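Local coordinates for putative uncharacterized protein (Streptococcus mutans, PDB 3L7T) that binds zinc and belongs to the glyoxalase (VOC) superfamily, where it possibly acts as a lactoylglutathione lyase, at residues L11-Y23 with A120-L132. Residues are numbered along the deposited sequence; the frame is centred on the assembly and turned at random.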
loop_
_atom_site.group_PDB
_atom_site.type_symbol
_atom_site.label_atom_id
_atom_site.label_comp_id
_atom_site.label_asym_id
_atom_site.label_seq_id
_atom_site.Cartn_x
_atom_site.Cartn_y
_atom_site.Cartn_z
ATOM N N LEU A 11 0.282 1.664 6.878
ATOM C CA LEU A 11 1.189 0.546 7.056
ATOM C C LEU A 11 1.419 0.362 8.518
ATOM O O LEU A 11 1.164 1.279 9.322
ATOM C CB LEU A 11 2.502 0.792 6.319
ATOM C CG LEU A 11 3.370 1.981 6.705
ATOM C CD1 LEU A 11 4.459 1.495 7.635
ATOM C CD2 LEU A 11 4.004 2.593 5.463
ATOM N N ILE A 12 1.866 -0.839 8.851
ATOM C CA ILE A 12 2.127 -1.245 10.236
ATOM C C ILE A 12 3.628 -1.441 10.434
ATOM O O ILE A 12 4.298 -2.030 9.607
ATOM C CB ILE A 12 1.368 -2.544 10.569
ATOM C CG1 ILE A 12 -0.137 -2.224 10.630
ATOM C CG2 ILE A 12 1.874 -3.161 11.931
ATOM C CD1 ILE A 12 -1.063 -3.388 10.896
ATOM N N VAL A 13 4.144 -1.009 11.586
ATOM C CA VAL A 13 5.566 -1.134 11.896
ATOM C C VAL A 13 5.675 -1.812 13.273
ATOM O O VAL A 13 4.691 -1.856 14.010
ATOM C CB VAL A 13 6.302 0.232 11.918
ATOM C CG1 VAL A 13 6.201 0.944 10.531
ATOM C CG2 VAL A 13 5.775 1.136 13.043
ATOM N N SER A 14 6.788 -2.495 13.505
ATOM C CA SER A 14 6.961 -3.240 14.753
ATOM C C SER A 14 7.440 -2.309 15.878
ATOM O O SER A 14 7.061 -2.489 17.036
ATOM C CB SER A 14 7.918 -4.445 14.560
ATOM O OG SER A 14 9.261 -4.005 14.321
ATOM N N ASP A 15 8.371 -1.417 15.555
ATOM C CA ASP A 15 8.989 -0.573 16.568
ATOM C C ASP A 15 8.722 0.876 16.197
ATOM O O ASP A 15 9.365 1.410 15.302
ATOM C CB ASP A 15 10.509 -0.835 16.618
ATOM C CG ASP A 15 11.215 -0.016 17.688
ATOM O OD1 ASP A 15 10.970 1.213 17.796
ATOM O OD2 ASP A 15 12.094 -0.585 18.374
ATOM N N TYR A 16 7.751 1.495 16.861
ATOM C CA TYR A 16 7.317 2.825 16.471
ATOM C C TYR A 16 8.459 3.852 16.428
ATOM O O TYR A 16 8.569 4.605 15.478
ATOM C CB TYR A 16 6.139 3.291 17.339
ATOM C CG TYR A 16 5.607 4.639 16.945
ATOM C CD1 TYR A 16 4.839 4.794 15.791
ATOM C CD2 TYR A 16 6.057 5.784 17.583
ATOM C CE1 TYR A 16 4.411 6.025 15.404
ATOM C CE2 TYR A 16 5.613 7.016 17.215
ATOM C CZ TYR A 16 4.791 7.144 16.124
ATOM O OH TYR A 16 4.390 8.426 15.769
ATOM N N ASP A 17 9.307 3.888 17.462
ATOM C CA ASP A 17 10.399 4.848 17.493
ATOM C C ASP A 17 11.391 4.651 16.356
ATOM O O ASP A 17 11.926 5.623 15.809
ATOM C CB ASP A 17 11.141 4.807 18.836
ATOM C CG ASP A 17 10.306 5.321 19.985
ATOM O OD1 ASP A 17 9.437 6.191 19.780
ATOM O OD2 ASP A 17 10.488 4.801 21.104
ATOM N N LYS A 18 11.676 3.398 16.029
ATOM C CA LYS A 18 12.678 3.111 15.032
ATOM C C LYS A 18 12.114 3.481 13.654
ATOM O O LYS A 18 12.818 4.022 12.809
ATOM C CB LYS A 18 13.061 1.630 15.055
ATOM C CG LYS A 18 14.021 1.262 16.182
ATOM C CD LYS A 18 14.590 -0.139 16.010
ATOM C CE LYS A 18 16.045 -0.181 16.431
ATOM N NZ LYS A 18 16.206 0.549 17.714
ATOM N N SER A 19 10.819 3.246 13.466
ATOM C CA SER A 19 10.193 3.558 12.175
ATOM C C SER A 19 9.919 5.046 12.030
ATOM O O SER A 19 9.981 5.583 10.936
ATOM C CB SER A 19 8.923 2.737 11.983
ATOM O OG SER A 19 9.279 1.373 11.926
ATOM N N TYR A 20 9.697 5.728 13.145
ATOM C CA TYR A 20 9.531 7.176 13.122
ATOM C C TYR A 20 10.864 7.779 12.683
ATOM O O TYR A 20 10.918 8.640 11.808
ATOM C CB TYR A 20 9.180 7.686 14.527
ATOM C CG TYR A 20 8.993 9.184 14.579
ATOM C CD1 TYR A 20 7.729 9.734 14.735
ATOM C CD2 TYR A 20 10.083 10.038 14.523
ATOM C CE1 TYR A 20 7.547 11.124 14.792
ATOM C CE2 TYR A 20 9.908 11.439 14.539
ATOM C CZ TYR A 20 8.649 11.954 14.670
ATOM O OH TYR A 20 8.499 13.326 14.723
ATOM N N GLU A 21 11.946 7.311 13.290
ATOM C CA GLU A 21 13.286 7.722 12.846
ATOM C C GLU A 21 13.508 7.506 11.328
ATOM O O GLU A 21 13.955 8.410 10.611
ATOM C CB GLU A 21 14.348 6.963 13.665
ATOM C CG GLU A 21 15.783 7.048 13.126
ATOM C CD GLU A 21 16.370 8.466 13.164
ATOM O OE1 GLU A 21 16.010 9.247 14.070
ATOM O OE2 GLU A 21 17.176 8.801 12.264
ATOM N N PHE A 22 13.165 6.321 10.835
ATOM C CA PHE A 22 13.366 5.993 9.428
ATOM C C PHE A 22 12.565 6.933 8.514
ATOM O O PHE A 22 13.117 7.593 7.638
ATOM C CB PHE A 22 12.981 4.526 9.181
ATOM C CG PHE A 22 13.107 4.084 7.740
ATOM C CD1 PHE A 22 14.341 3.667 7.235
ATOM C CD2 PHE A 22 11.995 4.039 6.894
ATOM C CE1 PHE A 22 14.449 3.178 5.935
ATOM C CE2 PHE A 22 12.105 3.555 5.599
ATOM C CZ PHE A 22 13.339 3.174 5.098
ATOM N N TYR A 23 11.246 6.949 8.679
ATOM C CA TYR A 23 10.367 7.735 7.799
ATOM C C TYR A 23 10.522 9.259 7.914
ATOM O O TYR A 23 10.420 9.991 6.920
ATOM C CB TYR A 23 8.900 7.300 8.014
ATOM C CG TYR A 23 8.587 5.917 7.400
ATOM C CD1 TYR A 23 8.414 5.771 6.024
ATOM C CD2 TYR A 23 8.518 4.764 8.196
ATOM C CE1 TYR A 23 8.206 4.540 5.438
ATOM C CE2 TYR A 23 8.307 3.500 7.612
ATOM C CZ TYR A 23 8.144 3.403 6.225
ATOM O OH TYR A 23 7.923 2.177 5.619
ATOM N N ALA A 120 14.983 1.693 -8.179
ATOM C CA ALA A 120 15.814 0.927 -7.254
ATOM C C ALA A 120 14.987 0.633 -6.004
ATOM O O ALA A 120 14.222 1.481 -5.574
ATOM C CB ALA A 120 17.056 1.710 -6.898
ATOM N N PHE A 121 15.078 -0.592 -5.495
ATOM C CA PHE A 121 14.469 -0.956 -4.214
ATOM C C PHE A 121 15.345 -0.733 -2.996
ATOM O O PHE A 121 16.563 -1.006 -2.996
ATOM C CB PHE A 121 14.009 -2.417 -4.213
ATOM C CG PHE A 121 12.742 -2.662 -4.989
ATOM C CD1 PHE A 121 11.493 -2.503 -4.386
ATOM C CD2 PHE A 121 12.804 -3.086 -6.307
ATOM C CE1 PHE A 121 10.324 -2.748 -5.094
ATOM C CE2 PHE A 121 11.648 -3.332 -7.026
ATOM C CZ PHE A 121 10.405 -3.156 -6.424
ATOM N N PHE A 122 14.696 -0.305 -1.922
ATOM C CA PHE A 122 15.293 -0.310 -0.582
ATOM C C PHE A 122 14.207 -0.820 0.360
ATOM O O PHE A 122 13.135 -1.204 -0.102
ATOM C CB PHE A 122 15.800 1.095 -0.209
ATOM C CG PHE A 122 14.731 2.153 -0.156
ATOM C CD1 PHE A 122 14.372 2.718 1.067
ATOM C CD2 PHE A 122 14.197 2.705 -1.336
ATOM C CE1 PHE A 122 13.499 3.778 1.117
ATOM C CE2 PHE A 122 13.305 3.736 -1.288
ATOM C CZ PHE A 122 12.934 4.278 -0.051
ATOM N N PHE A 123 14.473 -0.861 1.663
ATOM C CA PHE A 123 13.539 -1.506 2.589
ATOM C C PHE A 123 13.393 -0.715 3.876
ATOM O O PHE A 123 14.328 -0.074 4.303
ATOM C CB PHE A 123 13.998 -2.934 2.899
ATOM C CG PHE A 123 14.117 -3.793 1.675
ATOM C CD1 PHE A 123 13.048 -4.564 1.250
ATOM C CD2 PHE A 123 15.257 -3.731 0.891
ATOM C CE1 PHE A 123 13.125 -5.298 0.083
ATOM C CE2 PHE A 123 15.333 -4.436 -0.305
ATOM C CZ PHE A 123 14.276 -5.239 -0.699
ATOM N N ASP A 124 12.208 -0.762 4.481
ATOM C CA ASP A 124 11.995 -0.119 5.754
ATOM C C ASP A 124 12.463 -1.088 6.842
ATOM O O ASP A 124 12.887 -2.212 6.519
ATOM C CB ASP A 124 10.537 0.388 5.904
ATOM C CG ASP A 124 9.591 -0.588 6.600
ATOM O OD1 ASP A 124 9.856 -1.826 6.690
ATOM O OD2 ASP A 124 8.485 -0.088 6.993
ATOM N N PRO A 125 12.528 -0.614 8.090
ATOM C CA PRO A 125 13.060 -1.441 9.171
ATOM C C PRO A 125 12.371 -2.792 9.339
ATOM O O PRO A 125 12.958 -3.703 9.939
ATOM C CB PRO A 125 12.848 -0.567 10.421
ATOM C CG PRO A 125 12.898 0.835 9.885
ATOM C CD PRO A 125 12.216 0.752 8.541
ATOM N N ASP A 126 11.136 -2.922 8.856
ATOM C CA ASP A 126 10.364 -4.175 8.932
ATOM C C ASP A 126 10.330 -4.921 7.600
ATOM O O ASP A 126 9.558 -5.877 7.431
ATOM C CB ASP A 126 8.958 -3.910 9.446
ATOM C CG ASP A 126 8.959 -3.476 10.914
ATOM O OD1 ASP A 126 9.481 -4.256 11.730
ATOM O OD2 ASP A 126 8.603 -2.315 11.238
ATOM N N GLY A 127 11.266 -4.564 6.721
ATOM C CA GLY A 127 11.446 -5.240 5.427
ATOM C C GLY A 127 10.391 -4.891 4.375
ATOM O O GLY A 127 10.187 -5.639 3.400
ATOM N N LEU A 128 9.678 -3.790 4.589
ATOM C CA LEU A 128 8.646 -3.378 3.609
ATOM C C LEU A 128 9.410 -2.867 2.366
ATOM O O LEU A 128 10.236 -1.957 2.490
ATOM C CB LEU A 128 7.837 -2.227 4.198
ATOM C CG LEU A 128 6.793 -1.604 3.257
ATOM C CD1 LEU A 128 5.858 -2.725 2.829
ATOM C CD2 LEU A 128 6.043 -0.472 3.987
ATOM N N PRO A 129 9.180 -3.472 1.186
ATOM C CA PRO A 129 9.906 -2.964 0.006
ATOM C C PRO A 129 9.391 -1.581 -0.445
ATOM O O PRO A 129 8.174 -1.388 -0.613
ATOM C CB PRO A 129 9.607 -3.998 -1.087
ATOM C CG PRO A 129 9.153 -5.242 -0.370
ATOM C CD PRO A 129 8.418 -4.688 0.890
ATOM N N LEU A 130 10.316 -0.642 -0.589
ATOM C CA LEU A 130 10.041 0.700 -1.067
ATOM C C LEU A 130 10.886 0.937 -2.308
ATOM O O LEU A 130 11.949 0.348 -2.466
ATOM C CB LEU A 130 10.379 1.758 -0.002
ATOM C CG LEU A 130 9.708 1.552 1.352
ATOM C CD1 LEU A 130 10.232 2.535 2.428
ATOM C CD2 LEU A 130 8.134 1.612 1.214
ATOM N N GLU A 131 10.408 1.771 -3.218
ATOM C CA GLU A 131 11.050 1.817 -4.523
ATOM C C GLU A 131 11.204 3.265 -4.916
ATOM O O GLU A 131 10.321 4.074 -4.600
ATOM C CB GLU A 131 10.178 1.054 -5.526
ATOM C CG GLU A 131 10.728 0.938 -6.905
ATOM C CD GLU A 131 9.680 0.453 -7.915
ATOM O OE1 GLU A 131 8.781 -0.345 -7.560
ATOM O OE2 GLU A 131 9.755 0.894 -9.077
ATOM N N LEU A 132 12.382 3.618 -5.438
ATOM C CA LEU A 132 12.620 4.936 -6.073
ATOM C C LEU A 132 12.386 4.752 -7.560
ATOM O O LEU A 132 12.821 3.743 -8.127
ATOM C CB LEU A 132 14.084 5.327 -5.885
ATOM C CG LEU A 132 14.562 5.395 -4.431
ATOM C CD1 LEU A 132 16.053 5.683 -4.386
ATOM C CD2 LEU A 132 13.733 6.483 -3.746
HETATM O O HOH W 1 6.577 -2.094 7.644
HETATM O O HOH W 2 9.991 -1.160 13.167
HETATM O O HOH W 3 9.102 -0.161 9.617
#
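Phe22 CZ meets the edge of the Phe122 ring, 4.0 Å from Phe122 CE1. Asp124, opening the type I turn, suits its place by dividing its carboxylate: OD1 takes Asp126 N, closing an Asx turn, and Leu128 N from opposite faces of its plane; OD2 accepts from Tyr23 OH at 2.7 Å on its anti side, and water 1 links it to Ile12 O. Apolar Pro125 lays CD over one face of Phe22, 3.7 Å from the ring centroid, a CH-pi contact to which Asp124 CA adds. Chi1 178° (CG anti to the backbone N) carries that ring toward the turn; chi2 84° turns its face to Pro125. Asp126 holds Ser14 with two bonds, small serine suiting because OG and N both face one carboxylate: OD1 receives Ser14 OG at 2.6 Å near its plane, OD2 takes Ser14 N (2.9 Å) from above it. Waters 2 and 3 join OD2 to Ser19 OG; the former also reaches Asp15 N, the latter, weakly, Asp124 OD2. Leu128 CD2 packs on Leu11 CD2; Leu130 CD1 lies at the edge of Phe22, beside CE2. The turn between strands 118-123 and 129-133 docks on the corner between strand 5-12 and helix 16-26, linking the two beta-alpha-beta-beta-beta modules of the VOC fold.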